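Local coordinates for solute-binding protein (Thermoactinomyces vulgaris, PDB 2ZYO) that binds maltotetraose and probably delivers cyclo- and maltodextrins to a membrane sugar transporter, at residues A[15-21]-A[291-296]; A[283-287]-A[300-304]. Residue numbers count along the deposited sequence, not the author numbering.

Contact 1 of 2, residues A[15-21]-A[291-296]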
loop_
_atom_site.group_PDB
_atom_site.type_symbol
_atom_site.label_atom_id
_atom_site.label_comp_id
_atom_site.label_asym_id
_atom_site.label_seq_id
_atom_site.Cartn_x
_atom_site.Cartn_y
_atom_site.Cartn_z
ATOM N N GLU A 15 -15.466 -5.064 -32.203
ATOM C CA GLU A 15 -14.103 -5.446 -31.829
ATOM C C GLU A 15 -13.731 -6.819 -32.382
ATOM O O GLU A 15 -14.298 -7.842 -31.988
ATOM C CB GLU A 15 -13.868 -5.377 -30.314
ATOM C CG GLU A 15 -12.381 -5.430 -29.945
ATOM C CD GLU A 15 -12.107 -5.157 -28.480
ATOM O OE1 GLU A 15 -12.509 -4.087 -27.982
ATOM O OE2 GLU A 15 -11.465 -6.008 -27.831
ATOM N N GLY A 16 -12.777 -6.816 -33.310
ATOM C CA GLY A 16 -12.251 -8.045 -33.892
ATOM C C GLY A 16 -11.458 -8.824 -32.864
ATOM O O GLY A 16 -10.855 -8.236 -31.962
ATOM N N LYS A 17 -11.469 -10.148 -32.991
ATOM C CA LYS A 17 -10.743 -11.015 -32.069
ATOM C C LYS A 17 -9.240 -10.820 -32.248
ATOM O O LYS A 17 -8.725 -10.981 -33.354
ATOM C CB LYS A 17 -11.120 -12.481 -32.284
ATOM C CG LYS A 17 -10.596 -13.424 -31.202
ATOM C CD LYS A 17 -10.841 -14.884 -31.552
ATOM C CE LYS A 17 -12.266 -15.314 -31.228
ATOM N NZ LYS A 17 -12.523 -16.728 -31.620
ATOM N N PRO A 18 -8.534 -10.460 -31.161
ATOM C CA PRO A 18 -7.091 -10.270 -31.266
ATOM C C PRO A 18 -6.378 -11.602 -31.445
ATOM O O PRO A 18 -6.808 -12.611 -30.887
ATOM C CB PRO A 18 -6.720 -9.649 -29.916
ATOM C CG PRO A 18 -7.771 -10.128 -28.978
ATOM C CD PRO A 18 -9.028 -10.222 -29.792
ATOM N N ASP A 19 -5.305 -11.606 -32.229
ATOM C CA ASP A 19 -4.469 -12.794 -32.344
ATOM C C ASP A 19 -3.713 -12.994 -31.037
ATOM O O ASP A 19 -3.433 -14.125 -30.631
ATOM C CB ASP A 19 -3.486 -12.671 -33.513
ATOM C CG ASP A 19 -2.369 -11.679 -33.241
ATOM O OD1 ASP A 19 -2.646 -10.466 -33.187
ATOM O OD2 ASP A 19 -1.212 -12.117 -33.087
ATOM N N LYS A 20 -3.394 -11.877 -30.385
ATOM C CA LYS A 20 -2.626 -11.884 -29.153
ATOM C C LYS A 20 -2.950 -10.680 -28.275
ATOM O O LYS A 20 -3.315 -9.606 -28.766
ATOM C CB LYS A 20 -1.121 -11.932 -29.450
ATOM C CG LYS A 20 -0.507 -10.616 -29.899
ATOM C CD LYS A 20 0.977 -10.753 -30.219
ATOM C CE LYS A 20 1.819 -10.913 -28.965
ATOM N NZ LYS A 20 3.271 -10.761 -29.255
ATOM N N LEU A 21 -2.830 -10.886 -26.970
ATOM C CA LEU A 21 -2.864 -9.804 -26.004
ATOM C C LEU A 21 -1.531 -9.818 -25.275
ATOM O O LEU A 21 -0.922 -10.876 -25.117
ATOM C CB LEU A 21 -4.028 -9.986 -25.025
ATOM C CG LEU A 21 -5.431 -9.867 -25.638
ATOM C CD1 LEU A 21 -6.493 -10.404 -24.688
ATOM C CD2 LEU A 21 -5.742 -8.426 -26.051
ATOM N N LYS A 291 -5.621 -1.794 -28.601
ATOM C CA LYS A 291 -6.558 -1.844 -29.721
ATOM C C LYS A 291 -7.707 -2.804 -29.420
ATOM O O LYS A 291 -8.658 -2.915 -30.201
ATOM C CB LYS A 291 -5.839 -2.272 -31.005
ATOM C CG LYS A 291 -4.695 -1.357 -31.432
ATOM C CD LYS A 291 -5.192 -0.131 -32.189
ATOM C CE LYS A 291 -4.033 0.730 -32.688
ATOM N NZ LYS A 291 -3.051 -0.019 -33.531
ATOM N N TYR A 292 -7.617 -3.490 -28.281
ATOM C CA TYR A 292 -8.607 -4.499 -27.906
ATOM C C TYR A 292 -9.111 -4.330 -26.469
ATOM O O TYR A 292 -8.951 -5.237 -25.651
ATOM C CB TYR A 292 -8.036 -5.909 -28.105
ATOM C CG TYR A 292 -7.419 -6.133 -29.466
ATOM C CD1 TYR A 292 -8.214 -6.436 -30.573
ATOM C CD2 TYR A 292 -6.039 -6.038 -29.647
ATOM C CE1 TYR A 292 -7.645 -6.636 -31.830
ATOM C CE2 TYR A 292 -5.462 -6.238 -30.894
ATOM C CZ TYR A 292 -6.270 -6.538 -31.978
ATOM O OH TYR A 292 -5.696 -6.736 -33.214
ATOM N N PRO A 293 -9.745 -3.179 -26.164
ATOM C CA PRO A 293 -10.202 -2.922 -24.794
ATOM C C PRO A 293 -11.187 -3.970 -24.257
ATOM O O PRO A 293 -11.074 -4.377 -23.099
ATOM C CB PRO A 293 -10.872 -1.545 -24.895
ATOM C CG PRO A 293 -11.193 -1.375 -26.341
ATOM C CD PRO A 293 -10.082 -2.058 -27.063
ATOM N N LYS A 294 -12.132 -4.413 -25.084
ATOM C CA LYS A 294 -13.142 -5.375 -24.626
ATOM C C LYS A 294 -12.549 -6.751 -24.328
ATOM O O LYS A 294 -12.824 -7.334 -23.279
ATOM C CB LYS A 294 -14.302 -5.484 -25.619
ATOM C CG LYS A 294 -15.122 -4.209 -25.742
ATOM C CD LYS A 294 -16.269 -4.383 -26.721
ATOM C CE LYS A 294 -17.080 -3.103 -26.850
ATOM N NZ LYS A 294 -18.176 -3.238 -27.855
ATOM N N TYR A 295 -11.739 -7.266 -25.250
ATOM C CA TYR A 295 -11.068 -8.546 -25.042
ATOM C C TYR A 295 -10.044 -8.483 -23.907
ATOM O O TYR A 295 -9.943 -9.418 -23.110
ATOM C CB TYR A 295 -10.401 -9.031 -26.330
ATOM C CG TYR A 295 -11.322 -9.784 -27.266
ATOM C CD1 TYR A 295 -11.992 -9.125 -28.301
ATOM C CD2 TYR A 295 -11.510 -11.160 -27.128
ATOM C CE1 TYR A 295 -12.830 -9.822 -29.172
ATOM C CE2 TYR A 295 -12.346 -11.863 -27.992
ATOM C CZ TYR A 295 -13.001 -11.188 -29.009
ATOM O OH TYR A 295 -13.823 -11.888 -29.862
ATOM N N ALA A 296 -9.296 -7.382 -23.831
ATOM C CA ALA A 296 -8.313 -7.207 -22.758
ATOM C C ALA A 296 -8.979 -7.147 -21.387
ATOM O O ALA A 296 -8.422 -7.637 -20.406
ATOM C CB ALA A 296 -7.462 -5.967 -22.995
HETATM O O HOH W 1 -14.782 -10.743 -32.108
HETATM O O HOH W 2 -4.815 -9.188 -33.938
#

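Contact 2 of 2, residues A[283-287]-A[300-304]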
loop_
_atom_site.group_PDB
_atom_site.type_symbol
_atom_site.label_atom_id
_atom_site.label_comp_id
_atom_site.label_asym_id
_atom_site.label_seq_id
_atom_site.Cartn_x
_atom_site.Cartn_y
_atom_site.Cartn_z
ATOM N N GLY A 283 -3.124 -3.444 -8.922
ATOM C CA GLY A 283 -4.147 -3.927 -9.841
ATOM C C GLY A 283 -3.654 -4.094 -11.264
ATOM O O GLY A 283 -2.519 -3.734 -11.585
ATOM N N TRP A 284 -4.517 -4.661 -12.105
ATOM C CA TRP A 284 -4.311 -4.681 -13.550
ATOM C C TRP A 284 -5.006 -3.469 -14.141
ATOM O O TRP A 284 -6.170 -3.202 -13.817
ATOM C CB TRP A 284 -4.921 -5.937 -14.176
ATOM C CG TRP A 284 -4.174 -7.207 -13.927
ATOM C CD1 TRP A 284 -4.629 -8.307 -13.258
ATOM C CD2 TRP A 284 -2.845 -7.521 -14.361
ATOM N NE1 TRP A 284 -3.663 -9.285 -13.240
ATOM C CE2 TRP A 284 -2.557 -8.828 -13.907
ATOM C CE3 TRP A 284 -1.865 -6.821 -15.079
ATOM C CZ2 TRP A 284 -1.330 -9.455 -14.154
ATOM C CZ3 TRP A 284 -0.643 -7.443 -15.322
ATOM C CH2 TRP A 284 -0.387 -8.747 -14.857
ATOM N N TYR A 285 -4.301 -2.749 -15.010
ATOM C CA TYR A 285 -4.858 -1.579 -15.692
ATOM C C TYR A 285 -4.854 -1.795 -17.198
ATOM O O TYR A 285 -4.125 -2.646 -17.707
ATOM C CB TYR A 285 -4.092 -0.303 -15.316
ATOM C CG TYR A 285 -3.763 -0.228 -13.844
ATOM C CD1 TYR A 285 -4.769 -0.325 -12.884
ATOM C CD2 TYR A 285 -2.448 -0.083 -13.411
ATOM C CE1 TYR A 285 -4.474 -0.279 -11.529
ATOM C CE2 TYR A 285 -2.142 -0.029 -12.051
ATOM C CZ TYR A 285 -3.161 -0.130 -11.121
ATOM O OH TYR A 285 -2.874 -0.083 -9.779
ATOM N N LEU A 286 -5.684 -1.030 -17.899
ATOM C CA LEU A 286 -5.843 -1.161 -19.341
ATOM C C LEU A 286 -5.189 0.013 -20.056
ATOM O O LEU A 286 -5.598 1.164 -19.878
ATOM C CB LEU A 286 -7.333 -1.245 -19.696
ATOM C CG LEU A 286 -7.760 -1.369 -21.162
ATOM C CD1 LEU A 286 -7.137 -2.583 -21.834
ATOM C CD2 LEU A 286 -9.279 -1.418 -21.259
ATOM N N SER A 287 -4.176 -0.287 -20.864
ATOM C CA SER A 287 -3.465 0.740 -21.615
ATOM C C SER A 287 -4.412 1.493 -22.538
ATOM O O SER A 287 -5.247 0.886 -23.210
ATOM C CB SER A 287 -2.340 0.118 -22.442
ATOM O OG SER A 287 -1.810 1.055 -23.367
ATOM N N MET A 300 -8.507 -9.418 -18.178
ATOM C CA MET A 300 -8.322 -8.836 -16.850
ATOM C C MET A 300 -9.213 -9.508 -15.808
ATOM O O MET A 300 -8.777 -9.774 -14.688
ATOM C CB MET A 300 -8.593 -7.334 -16.874
ATOM C CG MET A 300 -8.268 -6.651 -15.555
ATOM S SD MET A 300 -8.813 -4.940 -15.451
ATOM C CE MET A 300 -7.684 -4.144 -16.596
ATOM N N GLN A 301 -10.466 -9.762 -16.182
ATOM C CA GLN A 301 -11.400 -10.466 -15.307
ATOM C C GLN A 301 -10.956 -11.908 -15.071
ATOM O O GLN A 301 -11.042 -12.416 -13.950
ATOM C CB GLN A 301 -12.815 -10.436 -15.885
ATOM C CG GLN A 301 -13.471 -9.075 -15.827
ATOM C CD GLN A 301 -14.754 -9.019 -16.624
ATOM O OE1 GLN A 301 -15.815 -9.406 -16.138
ATOM N NE2 GLN A 301 -14.664 -8.525 -17.852
ATOM N N PHE A 302 -10.472 -12.557 -16.126
ATOM C CA PHE A 302 -9.998 -13.935 -16.025
ATOM C C PHE A 302 -8.823 -14.043 -15.052
ATOM O O PHE A 302 -8.721 -15.011 -14.296
ATOM C CB PHE A 302 -9.616 -14.482 -17.407
ATOM C CG PHE A 302 -9.352 -15.957 -17.420
ATOM C CD1 PHE A 302 -10.385 -16.862 -17.650
ATOM C CD2 PHE A 302 -8.068 -16.448 -17.200
ATOM C CE1 PHE A 302 -10.142 -18.236 -17.656
ATOM C CE2 PHE A 302 -7.819 -17.820 -17.203
ATOM C CZ PHE A 302 -8.857 -18.710 -17.432
ATOM N N LEU A 303 -7.956 -13.031 -15.061
ATOM C CA LEU A 303 -6.770 -13.012 -14.204
ATOM C C LEU A 303 -7.078 -12.653 -12.751
ATOM O O LEU A 303 -6.217 -12.800 -11.884
ATOM C CB LEU A 303 -5.721 -12.038 -14.755
ATOM C CG LEU A 303 -5.114 -12.310 -16.137
ATOM C CD1 LEU A 303 -4.226 -11.150 -16.551
ATOM C CD2 LEU A 303 -4.334 -13.622 -16.167
ATOM N N THR A 304 -8.294 -12.170 -12.495
ATOM C CA THR A 304 -8.676 -11.704 -11.160
ATOM C C THR A 304 -9.891 -12.441 -10.587
ATOM O O THR A 304 -10.532 -11.965 -9.642
ATOM C CB THR A 304 -8.944 -10.180 -11.139
ATOM O OG1 THR A 304 -9.972 -9.856 -12.087
ATOM C CG2 THR A 304 -7.678 -9.398 -11.480
HETATM O O HOH W 3 -3.643 -11.653 -11.668
#

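Contact 1 of 2, residues A[15-21]-A[291-296]
The N-terminal segment of this periplasmic-binding-protein-type fold, 15-21, runs past the start of helix 293-302 and leads into strand 20-25, and the two surfaces, burying 537 Å² in all, fit by projection and recess. The main bump is Pro-18, whose pyrrolidine ring sits in the angle between the rings of Tyr-292 and Tyr-295. Its CB lies 3.4 Å from the centroid of the Tyr-292 ring, almost on the ring normal, and its CD 3.6 Å from the centroid of the Tyr-295 ring, so one proline makes CH-pi contacts with a face of each. Deeper in, Leu-21 fills the hollow beneath: CD2 reaches Tyr-292 CB at 4.0 Å and Ala-296 CB at 4.3 Å, and Ile-49 and Asp-76 also touch its side chain. The second projection is Glu-15, extended so that its carboxylate covers the exposed first turn of the helix. Tyr-292 is the N-cap residue and Pro-293 has no amide hydrogen; the amides of Lys-294 and Tyr-295 lack acceptors within the helix, and Lys-294 N donates to Glu-15 OE1 at 2.9 Å and Tyr-295 N to Glu-15 OE2 at 2.9 Å. A carboxylate from a distant part of the sequence thus accepts these first-turn amides, its negative charge facing the positive end of the helix dipole. Two waters bridge the segments: one donates to Glu-15 O (2.9 Å) and is hydrogen-bonded to Tyr-295 OH (2.7 Å); the other lies 2.7 Å from Tyr-292 OH, accepts from Asp-19 N at 3.0 Å and donates to Asp-19 OD1 at 2.6 Å.

Contact 2 of 2, residues A[283-287]-A[300-304]
Strand 278-287 and the helix that follows it, 293-302, pack here through side chains in the buried interior of one lobe of the binding protein. Gly-283 opens the segment without touching the helix; its N makes a weak 3.5 Å hydrogen bond to Tyr-285 OH, whose stronger partner is Trp-80 O. Trp-284 carries most of the contact. Its CB meets Met-300 CG at 3.7 Å, Leu-303 CD1 lies over a face of the indole, 4.1 Å from the centroid of the five-membered ring in a CH-pi contact, and Thr-304 CG2 abuts the ring edge, 3.7 Å from Trp-284 CD1. The indole nitrogen is satisfied through a water that accepts from Trp-284 NE1 at 2.8 Å and donates to Leu-303 O at 2.8 Å, tying the ring to the Leu-303 carbonyl. Tyr-285 points its CA-to-CB bond away, as expected for alternation along a strand, and offers the helix only backbone: its C is 3.7 Å from Met-300 CE. Met-300 CE also lies 3.3 Å from Trp-284 O and 4.3 Å from Leu-286 CB. On the strand's flanks, backbone hydrogen bonds join Trp-284 to Leu-124 of strand 120-136 and Tyr-285 to Val-78 of strand 77-81, while helix 30-47 adds Thr-36 against Trp-284 and Trp-39 against Leu-303.

In the fold
Both contacts use helix 293-302, contact 1 at its start and contact 2 in its C-terminal part, with their centres 13 Å apart. Contact 2 is wholly buried and joins the helix to the strand preceding it, only 13 residues away in sequence; its chemistry is mainly apolar, with a single bridging water. Contact 1 is partly buried and lies farther out, about 31 Å from the centre of the chain against 18 Å. It brings together parts 270 residues apart and adds carboxylate-to-amide hydrogen bonds to its proline and aromatic packing. The two meet where Ala-296 CB touches Leu-286 CD1 at 3.6 Å.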